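Long-range contact in MdbA protein (Corynebacterium diphtheriae, PDB 5C00), which is a thiol-disulfide oxidoreductase of the DsbA family, essential for viability, pilus assembly, toxin production and virulence, and probably forms disulfide bonds in exported proteins: residues A40-S54 with N75-D89. Residues are numbered along the deposited sequence; the frame is centred on the assembly and turned at random.
Sequences AKKDAKKIDFYEDFS and NGDIVVNLRILNFLD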
loop_
_atom_site.group_PDB
_atom_site.type_symbol
_atom_site.label_atom_id
_atom_site.label_comp_id
_atom_site.label_asym_id
_atom_site.label_seq_id
_atom_site.Cartn_x
_atom_site.Cartn_y
_atom_site.Cartn_z
ATOM N N ALA A 40 4.745 18.931 5.301
ATOM C CA ALA A 40 3.549 18.596 6.025
ATOM C C ALA A 40 3.510 19.446 7.287
ATOM O O ALA A 40 4.540 19.759 7.877
ATOM C CB ALA A 40 3.540 17.127 6.382
ATOM N N LYS A 41 2.304 19.823 7.668
ATOM C CA LYS A 41 2.101 20.578 8.882
ATOM C C LYS A 41 2.461 19.704 10.079
ATOM O O LYS A 41 2.153 18.498 10.123
ATOM C CB LYS A 41 0.656 21.033 8.973
ATOM C CG LYS A 41 0.232 21.869 7.781
ATOM C CD LYS A 41 -1.273 22.052 7.747
ATOM C CE LYS A 41 -1.698 22.827 6.513
ATOM N NZ LYS A 41 -3.188 22.907 6.460
ATOM N N LYS A 42 3.113 20.316 11.062
ATOM C CA LYS A 42 3.367 19.631 12.320
ATOM C C LYS A 42 2.083 19.198 13.022
ATOM O O LYS A 42 2.125 18.253 13.793
ATOM C CB LYS A 42 4.217 20.501 13.241
ATOM C CG LYS A 42 5.697 20.472 12.917
ATOM C CD LYS A 42 6.371 19.221 13.469
ATOM C CE LYS A 42 7.729 19.555 14.087
ATOM N NZ LYS A 42 8.401 18.350 14.641
ATOM N N ASP A 43 0.958 19.857 12.746
ATOM C CA ASP A 43 -0.354 19.443 13.294
ATOM C C ASP A 43 -1.272 18.630 12.336
ATOM O O ASP A 43 -2.486 18.513 12.544
ATOM C CB ASP A 43 -1.122 20.687 13.741
ATOM C CG ASP A 43 -1.739 21.432 12.576
ATOM O OD1 ASP A 43 -1.063 21.569 11.540
ATOM O OD2 ASP A 43 -2.904 21.873 12.705
ATOM N N ALA A 44 -0.704 18.099 11.271
ATOM C CA ALA A 44 -1.447 17.243 10.370
ATOM C C ALA A 44 -2.019 16.073 11.164
ATOM O O ALA A 44 -1.409 15.599 12.107
ATOM C CB ALA A 44 -0.516 16.730 9.284
ATOM N N LYS A 45 -3.168 15.560 10.764
ATOM C CA LYS A 45 -3.719 14.394 11.440
ATOM C C LYS A 45 -2.988 13.134 10.993
ATOM O O LYS A 45 -2.667 13.011 9.816
ATOM C CB LYS A 45 -5.225 14.310 11.197
ATOM C CG LYS A 45 -5.966 15.522 11.802
ATOM C CD LYS A 45 -7.345 15.166 12.332
ATOM C CE LYS A 45 -7.792 16.087 13.471
ATOM N NZ LYS A 45 -7.489 17.517 13.191
ATOM N N LYS A 46 -2.641 12.266 11.948
ATOM C CA LYS A 46 -1.949 11.019 11.644
ATOM C C LYS A 46 -2.957 9.919 11.362
ATOM O O LYS A 46 -3.814 9.630 12.183
ATOM C CB LYS A 46 -1.055 10.608 12.798
ATOM C CG LYS A 46 0.139 11.532 12.937
ATOM C CD LYS A 46 0.758 11.458 14.329
ATOM C CE LYS A 46 1.516 12.734 14.690
ATOM N NZ LYS A 46 1.570 12.889 16.169
ATOM N N ILE A 47 -2.841 9.275 10.215
ATOM C CA ILE A 47 -3.812 8.275 9.819
ATOM C C ILE A 47 -3.107 6.954 9.903
ATOM O O ILE A 47 -1.966 6.843 9.487
ATOM C CB ILE A 47 -4.303 8.522 8.398
ATOM C CG1 ILE A 47 -4.748 9.969 8.210
ATOM C CG2 ILE A 47 -5.373 7.526 8.006
ATOM C CD1 ILE A 47 -5.946 10.372 9.024
ATOM N N ASP A 48 -3.771 5.959 10.457
ATOM C CA ASP A 48 -3.323 4.589 10.312
ATOM C C ASP A 48 -4.341 3.896 9.450
ATOM O O ASP A 48 -5.520 3.828 9.787
ATOM C CB ASP A 48 -3.182 3.909 11.666
ATOM C CG ASP A 48 -2.072 4.514 12.508
ATOM O OD1 ASP A 48 -0.910 4.443 12.093
ATOM O OD2 ASP A 48 -2.380 5.073 13.592
ATOM N N PHE A 49 -3.884 3.482 8.264
ATOM C CA PHE A 49 -4.767 2.907 7.274
ATOM C C PHE A 49 -4.283 1.493 7.054
ATOM O O PHE A 49 -3.191 1.262 6.544
ATOM C CB PHE A 49 -4.709 3.768 6.023
ATOM C CG PHE A 49 -5.659 3.370 4.922
ATOM C CD1 PHE A 49 -6.644 2.406 5.080
ATOM C CD2 PHE A 49 -5.549 4.009 3.689
ATOM C CE1 PHE A 49 -7.486 2.074 4.038
ATOM C CE2 PHE A 49 -6.389 3.681 2.641
ATOM C CZ PHE A 49 -7.360 2.712 2.816
ATOM N N TYR A 50 -5.121 0.546 7.437
ATOM C CA TYR A 50 -4.799 -0.882 7.372
ATOM C C TYR A 50 -5.439 -1.481 6.129
ATOM O O TYR A 50 -6.633 -1.310 5.909
ATOM C CB TYR A 50 -5.280 -1.605 8.604
ATOM C CG TYR A 50 -4.610 -1.183 9.901
ATOM C CD1 TYR A 50 -5.057 -0.074 10.611
ATOM C CD2 TYR A 50 -3.529 -1.916 10.424
ATOM C CE1 TYR A 50 -4.441 0.328 11.798
ATOM C CE2 TYR A 50 -2.926 -1.543 11.619
ATOM C CZ TYR A 50 -3.370 -0.409 12.278
ATOM O OH TYR A 50 -2.795 -0.092 13.487
ATOM N N GLU A 51 -4.635 -2.160 5.325
ATOM C CA GLU A 51 -5.181 -2.826 4.159
ATOM C C GLU A 51 -4.398 -4.080 3.868
ATOM O O GLU A 51 -3.297 -4.316 4.404
ATOM C CB GLU A 51 -5.282 -1.887 2.935
ATOM C CG GLU A 51 -4.013 -1.303 2.475
ATOM C CD GLU A 51 -4.120 -0.171 1.382
ATOM O OE1 GLU A 51 -3.044 0.304 1.046
ATOM O OE2 GLU A 51 -5.215 0.266 0.926
ATOM N N ASP A 52 -4.996 -4.895 3.020
ATOM C CA ASP A 52 -4.385 -6.174 2.551
ATOM C C ASP A 52 -4.597 -6.219 1.021
ATOM O O ASP A 52 -5.704 -5.952 0.526
ATOM C CB ASP A 52 -5.035 -7.304 3.348
ATOM C CG ASP A 52 -4.510 -8.714 2.991
ATOM O OD1 ASP A 52 -4.465 -9.093 1.802
ATOM O OD2 ASP A 52 -4.210 -9.471 3.931
ATOM N N PHE A 53 -3.565 -6.567 0.271
ATOM C CA PHE A 53 -3.669 -6.594 -1.196
ATOM C C PHE A 53 -4.613 -7.691 -1.761
ATOM O O PHE A 53 -4.918 -7.661 -2.955
ATOM C CB PHE A 53 -2.326 -6.696 -1.833
ATOM C CG PHE A 53 -1.598 -5.379 -1.922
ATOM C CD1 PHE A 53 -1.924 -4.474 -2.941
ATOM C CD2 PHE A 53 -0.593 -5.042 -1.013
ATOM C CE1 PHE A 53 -1.281 -3.269 -3.057
ATOM C CE2 PHE A 53 0.027 -3.817 -1.123
ATOM C CZ PHE A 53 -0.283 -2.947 -2.144
ATOM N N SER A 54 -5.113 -8.609 -0.931
ATOM C CA SER A 54 -6.094 -9.576 -1.412
ATOM C C SER A 54 -7.518 -9.231 -0.972
ATOM O O SER A 54 -8.431 -10.029 -1.173
ATOM C CB SER A 54 -5.748 -10.984 -0.947
ATOM O OG SER A 54 -4.454 -11.310 -1.421
ATOM N N ASN A 75 -1.824 18.528 0.274
ATOM C CA ASN A 75 -2.107 19.755 1.043
ATOM C C ASN A 75 -1.439 19.872 2.393
ATOM O O ASN A 75 -1.464 20.940 3.029
ATOM C CB ASN A 75 -3.588 19.829 1.364
ATOM C CG ASN A 75 -4.402 20.197 0.182
ATOM O OD1 ASN A 75 -3.856 20.565 -0.852
ATOM N ND2 ASN A 75 -5.724 20.107 0.321
ATOM N N GLY A 76 -0.859 18.783 2.886
ATOM C CA GLY A 76 -0.193 18.806 4.186
ATOM C C GLY A 76 -1.126 18.627 5.385
ATOM O O GLY A 76 -0.688 18.774 6.537
ATOM N N ASP A 77 -2.383 18.236 5.129
ATOM C CA ASP A 77 -3.412 18.107 6.173
ATOM C C ASP A 77 -3.427 16.767 6.893
ATOM O O ASP A 77 -3.920 16.671 8.040
ATOM C CB ASP A 77 -4.818 18.329 5.583
ATOM C CG ASP A 77 -5.047 19.783 5.116
ATOM O OD1 ASP A 77 -4.529 20.699 5.788
ATOM O OD2 ASP A 77 -5.721 19.986 4.074
ATOM N N ILE A 78 -2.993 15.707 6.207
ATOM C CA ILE A 78 -2.843 14.404 6.822
ATOM C C ILE A 78 -1.515 13.772 6.479
ATOM O O ILE A 78 -0.939 14.082 5.438
ATOM C CB ILE A 78 -3.970 13.456 6.395
ATOM C CG1 ILE A 78 -3.986 13.176 4.902
ATOM C CG2 ILE A 78 -5.286 14.070 6.796
ATOM C CD1 ILE A 78 -5.021 12.146 4.526
ATOM N N VAL A 79 -1.035 12.940 7.387
ATOM C CA VAL A 79 0.091 12.054 7.146
ATOM C C VAL A 79 -0.438 10.636 7.232
ATOM O O VAL A 79 -1.047 10.287 8.221
ATOM C CB VAL A 79 1.190 12.315 8.169
ATOM C CG1 VAL A 79 2.299 11.280 8.059
ATOM C CG2 VAL A 79 1.748 13.708 7.903
ATOM N N VAL A 80 -0.289 9.851 6.165
ATOM C CA VAL A 80 -0.899 8.522 6.121
ATOM C C VAL A 80 0.081 7.384 6.340
ATOM O O VAL A 80 1.043 7.179 5.573
ATOM C CB VAL A 80 -1.691 8.271 4.807
ATOM C CG1 VAL A 80 -2.338 6.896 4.880
ATOM C CG2 VAL A 80 -2.778 9.322 4.647
ATOM N N ASN A 81 -0.135 6.669 7.423
ATOM C CA ASN A 81 0.611 5.473 7.652
ATOM C C ASN A 81 -0.124 4.281 7.060
ATOM O O ASN A 81 -1.070 3.789 7.658
ATOM C CB ASN A 81 0.836 5.258 9.141
ATOM C CG ASN A 81 1.529 6.434 9.774
ATOM O OD1 ASN A 81 2.736 6.537 9.729
ATOM N ND2 ASN A 81 0.759 7.341 10.333
ATOM N N LEU A 82 0.385 3.783 5.933
ATOM C CA LEU A 82 -0.153 2.619 5.292
ATOM C C LEU A 82 0.445 1.399 5.993
ATOM O O LEU A 82 1.681 1.203 5.983
ATOM C CB LEU A 82 0.157 2.574 3.796
ATOM C CG LEU A 82 -0.500 3.659 2.949
ATOM C CD1 LEU A 82 0.113 3.605 1.570
ATOM C CD2 LEU A 82 -1.997 3.469 2.888
ATOM N N ARG A 83 -0.424 0.677 6.695
ATOM C CA ARG A 83 -0.070 -0.473 7.516
ATOM C C ARG A 83 -0.614 -1.715 6.837
ATOM O O ARG A 83 -1.815 -2.057 6.960
ATOM C CB ARG A 83 -0.616 -0.285 8.917
ATOM C CG ARG A 83 0.085 0.883 9.652
ATOM C CD ARG A 83 -0.175 0.914 11.166
ATOM N NE ARG A 83 0.637 1.968 11.753
ATOM C CZ ARG A 83 1.937 1.865 12.012
ATOM N NH1 ARG A 83 2.594 0.749 11.788
ATOM N NH2 ARG A 83 2.600 2.916 12.475
ATOM N N ILE A 84 0.266 -2.324 6.052
ATOM C CA ILE A 84 -0.120 -3.441 5.230
ATOM C C ILE A 84 -0.094 -4.775 5.951
ATOM O O ILE A 84 0.840 -5.133 6.678
ATOM C CB ILE A 84 0.702 -3.521 3.908
ATOM C CG1 ILE A 84 0.802 -2.146 3.217
ATOM C CG2 ILE A 84 0.067 -4.548 2.994
ATOM C CD1 ILE A 84 -0.513 -1.459 3.011
ATOM N N LEU A 85 -1.176 -5.523 5.761
ATOM C CA LEU A 85 -1.383 -6.790 6.408
ATOM C C LEU A 85 -1.276 -7.940 5.396
ATOM O O LEU A 85 -1.334 -7.713 4.190
ATOM C CB LEU A 85 -2.769 -6.808 7.032
ATOM C CG LEU A 85 -3.103 -5.709 8.038
ATOM C CD1 LEU A 85 -4.555 -5.713 8.339
ATOM C CD2 LEU A 85 -2.294 -5.893 9.319
ATOM N N ASN A 86 -1.121 -9.176 5.885
ATOM C CA ASN A 86 -1.186 -10.365 5.035
ATOM C C ASN A 86 -2.099 -11.457 5.636
ATOM O O ASN A 86 -1.947 -12.650 5.356
ATOM C CB ASN A 86 0.202 -10.924 4.687
ATOM C CG ASN A 86 0.934 -11.486 5.881
ATOM O OD1 ASN A 86 0.409 -11.416 6.971
ATOM N ND2 ASN A 86 2.179 -12.016 5.679
ATOM N N PHE A 87 -3.044 -11.033 6.462
ATOM C CA PHE A 87 -3.947 -11.953 7.179
ATOM C C PHE A 87 -4.794 -12.775 6.224
ATOM O O PHE A 87 -5.185 -13.911 6.540
ATOM C CB PHE A 87 -4.811 -11.165 8.202
ATOM C CG PHE A 87 -5.931 -10.361 7.610
ATOM C CD1 PHE A 87 -5.709 -9.131 7.040
ATOM C CD2 PHE A 87 -7.241 -10.815 7.688
ATOM C CE1 PHE A 87 -6.737 -8.390 6.493
ATOM C CE2 PHE A 87 -8.287 -10.092 7.139
ATOM C CZ PHE A 87 -8.059 -8.881 6.541
ATOM N N LEU A 88 -5.098 -12.236 5.038
ATOM C CA LEU A 88 -5.859 -13.000 4.060
ATOM C C LEU A 88 -5.132 -14.194 3.442
ATOM O O LEU A 88 -5.755 -15.036 2.779
ATOM C CB LEU A 88 -6.450 -12.082 2.987
ATOM C CG LEU A 88 -7.502 -11.100 3.521
ATOM C CD1 LEU A 88 -7.942 -10.167 2.408
ATOM C CD2 LEU A 88 -8.716 -11.819 4.084
ATOM N N ASP A 89 -3.829 -14.311 3.665
ATOM C CA ASP A 89 -3.124 -15.522 3.279
ATOM C C ASP A 89 -3.370 -16.688 4.281
ATOM O O ASP A 89 -2.721 -17.717 4.175
ATOM C CB ASP A 89 -1.623 -15.224 3.105
ATOM C CG ASP A 89 -1.306 -14.518 1.790
ATOM O OD1 ASP A 89 -2.216 -14.386 0.898
ATOM O OD2 ASP A 89 -0.149 -14.025 1.682
HETATM O O HOH W 1 1.047 5.114 13.546
HETATM O O HOH W 2 -1.092 -7.484 1.372
#
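R83 lies alongside D48 and Y50 on one face of a parallel strand pair, 45-52 with 78-85. Its NE donates to D48 OD1 at 2.9 Å in a salt bridge. The oxygen lies in the guanidinium plane, but NE meets the carboxylate from above its plane. A water links D48 OD1 to R83 NH2. D30 and N172 hold the terminal nitrogens, so the guanidinium is fixed from several sides. R83 CB sits over the Y50 ring, 4.0 Å from its centroid, in a CH-pi contact. N81 ND2 and N81 N reach I47 O from opposite faces of its carbonyl plane. With CG beside the backbone N (chi1 -57°), the N81 amide reaches across to I47 O of the neighbouring strand, in addition to the backbone bond from N81 N.

On the other face, I47 CG1 meets V80 CG2 at 4.1 Å, and E51 CG meets I84 CD1 at 3.5 Å. E51 OE1 forms a salt bridge with R120. Before the strands begin, the extended K41 chain passes G76 O and brings NZ to D77 OD1 in a salt bridge (2.7 Å). At the far end, D52 OD2 accepts from L88 N at 3.1 Å, while OD1 takes S54 N in an Asx turn and also bonds S97.

With helix 56-74, the strands form the beta-alpha-beta unit of a thioredoxin fold. L88 touches C55 of the probable CxxC active site.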